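Local coordinates for putative adenosine kinase (Schistosoma mansoni, PDB 3VAS), which phosphorylates adenosine to AMP, probably with ATP as donor, as a ribokinase-like kinase of the pfkB family, at residues V88-I91 against Q92-Q96; K117-C120 against S121-L125; P217-S220 against Q221-K225. All blocks are in the same frame, centred on the assembly; numbering follows the deposited sequence.

Interaction 1: V88-I91 against Q92-Q96; sequences VKMI and QWIIQ
Met-90 and Ile-91 meet Trp-93, Ile-94 and Ile-95 over the closing turns of helix 83-95, part of the ribokinase-like fold. Four successive i to i+4 backbone bonds carry these turns; the straightest runs from Ile-94 N to Met-90 O, 2.7 Å with an N-H...O angle of 168°. Met-90 has CG anti to its backbone N (chi1 -174°) and stays extended beyond it. CG therefore rests 4.0 Å from Ile-94 CD1, while the CE methyl arrives obliquely at the indole, 4.1 Å from Trp-93 CZ3; an unbranched thioether can serve both neighbours. Ile-91 and Ile-95 share one rotamer and lie side by side, pointing the same way, with Ile-91 CG2 3.8 Å from Ile-95 CD1. The polar groups look elsewhere: Trp-93 NE1 donates to Gly-359 O, and in Gln-92, bent at chi2 (67°), OE1 accepts from Cys-101 N and NE2 donates to Lys-97 O, so that both ends of its buried amide are bonded. Met-90, Ile-91 and Ile-94 pack on alanines of helix 318-330, whose small side chains allow close approach, while Val-88 and Ile-91 also touch Cys-101 of strand 101-107.

Interaction 2: K117-C120 against S121-L125; sequences KNDC and SALDL
Cys-120 O takes two backbone N-H groups as helix 111-122 ends: Leu-125 N at 3.1 Å, 32° out of the carbonyl plane, and Leu-123 N at 3.0 Å, which stands above the opposite face and not on a lone pair. Before this fork the helix is regular, with Ser-121 N bonded to Lys-117 O (3.1 Å) and Ala-122 N to Asn-118 O (3.0 Å). The next step is already failing: Leu-123 N to Asp-119 O is weak. Asp-124 then turns the chain with positive phi (63°), a conformation that aspartate tolerates better than most residues other than glycine and asparagine, and its N bonds back to Ser-121 O at 3.1 Å.

That reversal brings Leu-125 back against the last turn, beside Cys-120. With CG anti to its backbone N (chi1 175°), Leu-125 sends CD2 to 3.9 Å from Cys-120 SG. The compact, weakly polar thiol suits this buried position, where Cys-120 also touches Thr-127 and Phe-129 of strand 126-131. On another side of the helix, Leu-123 sets CB 3.5 Å from Cys-120 O and CG beside the weakly bonded Asp-119 O. Asp-119 directs OD2 to a salt bridge with Lys-89 of helix 83-95, linking the two helices; Lys-89 is buried there, Asp-119 only partly.

Leu-125 N to Cys-120 O (6→1), Asp-124 N to Ser-121 O (5→2) and the positive phi of Asp-124 make a Schellman motif, with its usual apolar contact, here Cys-120 with Leu-125. It ends the helix of the beta-alpha-beta unit formed by strand 101-107, helix 111-122 and strand 126-131.

Interaction 3: P217-S220 against Q221-K225; sequences PFLS and QFNTK
Phe-218 and Phe-222, one helical turn apart, meet through a methylene and a ring edge: Phe-218 CB lies in the plane of the Phe-222 ring, 4.0 Å from its CD2. The two rings are not stacked; different first torsions send them different ways. Phe-218 places CG between its backbone N and carbonyl carbon (chi1 75°), which swings its ring away from Phe-222 and toward Ile-56 and Leu-58 of strand 55-58, to within about 5 Å of the bound adenosine. Phe-222 instead sets CG anti to its carbonyl carbon (chi1 -56°), so its ring stays over the preceding turn, and CD2 comes 3.3 Å from Phe-218 O. One face of this ring carries Gln-221 CB, so this exposed phenylalanine gains some cover from its neighbours' aliphatic carbons.

Gln-221 extends back along the helix toward its start. Its CG is 3.3 Å from Pro-217 O and its OE1 3.6 Å from Phe-218 CA, a flat amide lying along the first turn. Proline fits that turn, since a residue there owes no N-H to the helix and the ring already holds phi near the helical value.

Helix 217-222 is short and breaks at Asn-223, beyond which helix 224-231 sets off; Asn-223 occupies the N-cap position, where asparagine is common, though its side chain makes no capping bond. Its N donates to Leu-219 O at 2.8 Å, from above the carbonyl plane. The Asn-223 and Leu-219 side chains cross at a slant, with Asn-223 OD1 3.9 Å from Leu-219 CD2. Thr-224 completes the junction: its hydroxyl, anti to its own carbonyl carbon, donates from OG1 to Ser-220 O at 2.6 Å, replacing the backbone bond that the break interrupts. Thr-224 and Ser-220 also touch helix 241-250.

Interaction 1 is core, nearly all its touching residues being buried; interactions 2 and 3 are partly buried. Interactions 1 and 2 are neighbours, centres about 11 Å apart, and join helix 83-95 to the end of helix 111-122; Gln-92 CG packs 3.2 Å from Leu-123 O. Interaction 3 lies on the opposite side of the chain's centre, its nearest atoms about 16 Å from interaction 1, beside strand 55-58 and helices 189-205 and 241-250. Interaction 1 keeps the regular i to i+4 pattern up to its last turn and packs apolar side chains, its polar ends bonding to neighbouring elements, whereas interactions 2 and 3 rely on rerouted carbonyl bonds, the latter including a threonine hydroxyl.

Interaction 1: V88-I91 against Q92-Q96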
# COMPACT_ATOMS: atom_id res chain seq x y z
N VAL A 88 6.57 -2.17 2.76
CA VAL A 88 7.77 -1.89 3.55
C VAL A 88 8.54 -3.16 3.91
O VAL A 88 9.77 -3.18 3.84
CB VAL A 88 7.42 -1.08 4.81
CG1 VAL A 88 8.61 -1.03 5.77
CG2 VAL A 88 6.98 0.31 4.41
N LYS A 89 7.84 -4.23 4.26
CA LYS A 89 8.54 -5.45 4.62
C LYS A 89 9.15 -6.13 3.39
O LYS A 89 10.17 -6.82 3.50
CB LYS A 89 7.66 -6.40 5.43
CG LYS A 89 6.56 -7.12 4.66
CD LYS A 89 5.68 -7.91 5.63
CE LYS A 89 4.75 -8.86 4.89
NZ LYS A 89 3.90 -9.65 5.84
N MET A 90 8.56 -5.93 2.22
CA MET A 90 9.17 -6.48 1.01
C MET A 90 10.38 -5.65 0.58
O MET A 90 11.36 -6.21 0.08
CB MET A 90 8.17 -6.61 -0.14
CG MET A 90 8.76 -7.33 -1.36
SD MET A 90 7.55 -7.71 -2.64
CE MET A 90 8.51 -8.77 -3.73
N ILE A 91 10.33 -4.34 0.79
CA ILE A 91 11.52 -3.51 0.57
C ILE A 91 12.66 -4.05 1.42
O ILE A 91 13.79 -4.20 0.96
CB ILE A 91 11.28 -2.04 0.95
CG1 ILE A 91 10.25 -1.39 0.02
CG2 ILE A 91 12.59 -1.25 0.90
CD1 ILE A 91 9.93 0.05 0.37
N GLN A 92 12.34 -4.37 2.67
CA GLN A 92 13.30 -4.94 3.61
C GLN A 92 13.82 -6.30 3.13
O GLN A 92 15.01 -6.59 3.19
CB GLN A 92 12.66 -5.06 5.00
CG GLN A 92 13.50 -5.81 6.02
CD GLN A 92 14.77 -5.06 6.40
OE1 GLN A 92 14.72 -3.89 6.79
NE2 GLN A 92 15.91 -5.73 6.28
N TRP A 93 12.90 -7.13 2.64
CA TRP A 93 13.23 -8.47 2.14
C TRP A 93 14.12 -8.40 0.90
O TRP A 93 15.11 -9.13 0.77
CB TRP A 93 11.92 -9.19 1.84
CG TRP A 93 12.01 -10.61 1.37
CD1 TRP A 93 12.17 -11.73 2.15
CD2 TRP A 93 11.86 -11.08 0.03
NE1 TRP A 93 12.16 -12.86 1.36
CE2 TRP A 93 11.97 -12.49 0.06
CE3 TRP A 93 11.65 -10.45 -1.20
CZ2 TRP A 93 11.88 -13.27 -1.10
CZ3 TRP A 93 11.56 -11.22 -2.35
CH2 TRP A 93 11.67 -12.62 -2.28
N ILE A 94 13.77 -7.50 -0.02
CA ILE A 94 14.56 -7.30 -1.23
C ILE A 94 15.98 -6.85 -0.91
O ILE A 94 16.95 -7.45 -1.36
CB ILE A 94 13.90 -6.29 -2.17
CG1 ILE A 94 12.61 -6.88 -2.75
CG2 ILE A 94 14.86 -5.88 -3.30
CD1 ILE A 94 11.81 -5.92 -3.60
N ILE A 95 16.10 -5.79 -0.11
CA ILE A 95 17.40 -5.19 0.18
C ILE A 95 18.27 -6.10 1.05
O ILE A 95 19.49 -6.08 0.94
CB ILE A 95 17.22 -3.78 0.80
CG1 ILE A 95 16.50 -2.88 -0.21
CG2 ILE A 95 18.57 -3.19 1.19
CD1 ILE A 95 16.32 -1.45 0.23
N GLN A 96 17.62 -6.91 1.89
CA GLN A 96 18.28 -8.03 2.56
C GLN A 96 19.35 -7.60 3.57
O GLN A 96 20.17 -8.41 4.00
CB GLN A 96 18.88 -8.98 1.52
CG GLN A 96 18.88 -10.44 1.89
CD GLN A 96 19.58 -11.29 0.84
OE1 GLN A 96 19.91 -10.81 -0.24
NE2 GLN A 96 19.82 -12.56 1.17

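Interaction 2: K117-C120 against S121-L125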
# COMPACT_ATOMS: atom_id res chain seq x y z
N LYS A 117 3.31 -9.12 14.55
CA LYS A 117 4.58 -8.61 15.09
C LYS A 117 5.74 -9.59 14.89
O LYS A 117 6.84 -9.19 14.51
CB LYS A 117 4.45 -8.23 16.57
CG LYS A 117 5.71 -7.57 17.13
CD LYS A 117 5.69 -7.50 18.66
CE LYS A 117 4.55 -6.64 19.17
NZ LYS A 117 4.50 -6.59 20.67
N ASN A 118 5.50 -10.87 15.16
CA ASN A 118 6.54 -11.89 14.99
C ASN A 118 6.95 -12.05 13.53
O ASN A 118 8.10 -12.37 13.24
CB ASN A 118 6.09 -13.24 15.55
CG ASN A 118 5.95 -13.24 17.06
OD1 ASN A 118 6.49 -12.37 17.75
ND2 ASN A 118 5.23 -14.22 17.58
N ASP A 119 6.00 -11.84 12.62
CA ASP A 119 6.26 -11.93 11.19
C ASP A 119 7.24 -10.84 10.77
O ASP A 119 8.15 -11.08 9.98
CB ASP A 119 4.94 -11.80 10.42
CG ASP A 119 5.08 -12.16 8.96
OD1 ASP A 119 5.36 -13.35 8.66
OD2 ASP A 119 4.89 -11.27 8.10
N CYS A 120 7.06 -9.64 11.33
CA CYS A 120 7.96 -8.52 11.06
C CYS A 120 9.37 -8.77 11.57
O CYS A 120 10.36 -8.51 10.87
CB CYS A 120 7.41 -7.24 11.69
SG CYS A 120 5.89 -6.66 10.93
N SER A 121 9.47 -9.27 12.80
CA SER A 121 10.77 -9.56 13.40
C SER A 121 11.52 -10.64 12.62
O SER A 121 12.74 -10.59 12.50
CB SER A 121 10.60 -9.98 14.86
OG SER A 121 10.08 -8.91 15.62
N ALA A 122 10.78 -11.60 12.09
CA ALA A 122 11.38 -12.66 11.29
C ALA A 122 12.02 -12.10 10.02
O ALA A 122 12.95 -12.69 9.48
CB ALA A 122 10.33 -13.70 10.92
N LEU A 123 11.53 -10.95 9.57
CA LEU A 123 12.02 -10.32 8.35
C LEU A 123 13.10 -9.25 8.61
O LEU A 123 13.56 -8.60 7.67
CB LEU A 123 10.85 -9.71 7.57
CG LEU A 123 9.93 -10.70 6.86
CD1 LEU A 123 8.68 -10.02 6.35
CD2 LEU A 123 10.68 -11.37 5.71
N ASP A 124 13.49 -9.10 9.87
CA ASP A 124 14.43 -8.04 10.30
C ASP A 124 13.88 -6.63 10.07
O ASP A 124 14.64 -5.68 9.87
CB ASP A 124 15.80 -8.19 9.63
CG ASP A 124 16.50 -9.47 10.02
OD1 ASP A 124 16.25 -9.96 11.14
OD2 ASP A 124 17.29 -9.98 9.20
N LEU A 125 12.56 -6.50 10.10
CA LEU A 125 11.91 -5.21 10.03
C LEU A 125 11.75 -4.62 11.43
O LEU A 125 11.07 -5.21 12.28
CB LEU A 125 10.55 -5.36 9.34
CG LEU A 125 9.62 -4.15 9.24
CD1 LEU A 125 10.27 -3.05 8.45
CD2 LEU A 125 8.30 -4.56 8.61

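Interaction 3: P217-S220 against Q221-K225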
# COMPACT_ATOMS: atom_id res chain seq x y z
N PRO A 217 -10.09 3.40 -5.02
CA PRO A 217 -10.97 4.44 -5.58
C PRO A 217 -11.76 5.23 -4.53
O PRO A 217 -11.91 6.44 -4.70
CB PRO A 217 -11.91 3.65 -6.49
CG PRO A 217 -11.12 2.44 -6.87
CD PRO A 217 -10.34 2.09 -5.63
N PHE A 218 -12.25 4.59 -3.48
CA PHE A 218 -13.08 5.29 -2.50
C PHE A 218 -12.34 6.45 -1.81
O PHE A 218 -12.97 7.43 -1.40
CB PHE A 218 -13.72 4.34 -1.47
CG PHE A 218 -12.77 3.80 -0.42
CD1 PHE A 218 -12.50 4.52 0.73
CD2 PHE A 218 -12.20 2.54 -0.57
CE1 PHE A 218 -11.63 4.02 1.71
CE2 PHE A 218 -11.34 2.03 0.41
CZ PHE A 218 -11.05 2.77 1.54
N LEU A 219 -11.02 6.35 -1.72
CA LEU A 219 -10.22 7.41 -1.12
C LEU A 219 -10.25 8.70 -1.94
O LEU A 219 -10.43 9.79 -1.40
CB LEU A 219 -8.77 6.96 -0.90
CG LEU A 219 -8.59 5.88 0.18
CD1 LEU A 219 -7.20 5.27 0.09
CD2 LEU A 219 -8.85 6.45 1.58
N SER A 220 -10.08 8.58 -3.26
CA SER A 220 -10.15 9.75 -4.12
C SER A 220 -11.56 10.34 -4.18
O SER A 220 -11.73 11.53 -4.40
CB SER A 220 -9.66 9.42 -5.53
OG SER A 220 -8.26 9.19 -5.51
N GLN A 221 -12.57 9.49 -3.99
CA GLN A 221 -13.96 9.93 -4.07
C GLN A 221 -14.45 10.59 -2.79
O GLN A 221 -15.06 11.66 -2.84
CB GLN A 221 -14.88 8.75 -4.43
CG GLN A 221 -14.56 8.10 -5.77
CD GLN A 221 -15.29 6.78 -5.98
OE1 GLN A 221 -15.57 6.05 -5.03
NE2 GLN A 221 -15.61 6.48 -7.24
N PHE A 222 -14.17 9.97 -1.64
CA PHE A 222 -14.72 10.45 -0.37
C PHE A 222 -13.70 11.15 0.52
O PHE A 222 -14.07 11.78 1.51
CB PHE A 222 -15.39 9.30 0.37
CG PHE A 222 -16.46 8.61 -0.43
CD1 PHE A 222 -17.67 9.24 -0.65
CD2 PHE A 222 -16.23 7.36 -0.97
CE1 PHE A 222 -18.66 8.62 -1.40
CE2 PHE A 222 -17.21 6.73 -1.72
CZ PHE A 222 -18.43 7.36 -1.94
N ASN A 223 -12.42 11.03 0.17
CA ASN A 223 -11.37 11.69 0.92
C ASN A 223 -10.48 12.48 -0.00
O ASN A 223 -9.25 12.46 0.13
CB ASN A 223 -10.56 10.67 1.71
CG ASN A 223 -11.40 9.91 2.72
OD1 ASN A 223 -11.89 8.82 2.43
ND2 ASN A 223 -11.59 10.50 3.89
N THR A 224 -11.11 13.16 -0.95
CA THR A 224 -10.42 13.91 -1.99
C THR A 224 -9.48 14.94 -1.39
O THR A 224 -8.33 15.04 -1.81
CB THR A 224 -11.43 14.62 -2.92
OG1 THR A 224 -12.52 13.74 -3.20
CG2 THR A 224 -10.76 15.02 -4.21
N LYS A 225 -9.96 15.70 -0.41
CA LYS A 225 -9.16 16.73 0.26
C LYS A 225 -7.85 16.14 0.79
O LYS A 225 -6.78 16.69 0.55
CB LYS A 225 -9.96 17.40 1.39
CG LYS A 225 -9.23 18.46 2.23
CD LYS A 225 -8.46 17.84 3.42
CE LYS A 225 -8.66 18.61 4.72
NZ LYS A 225 -9.86 18.15 5.47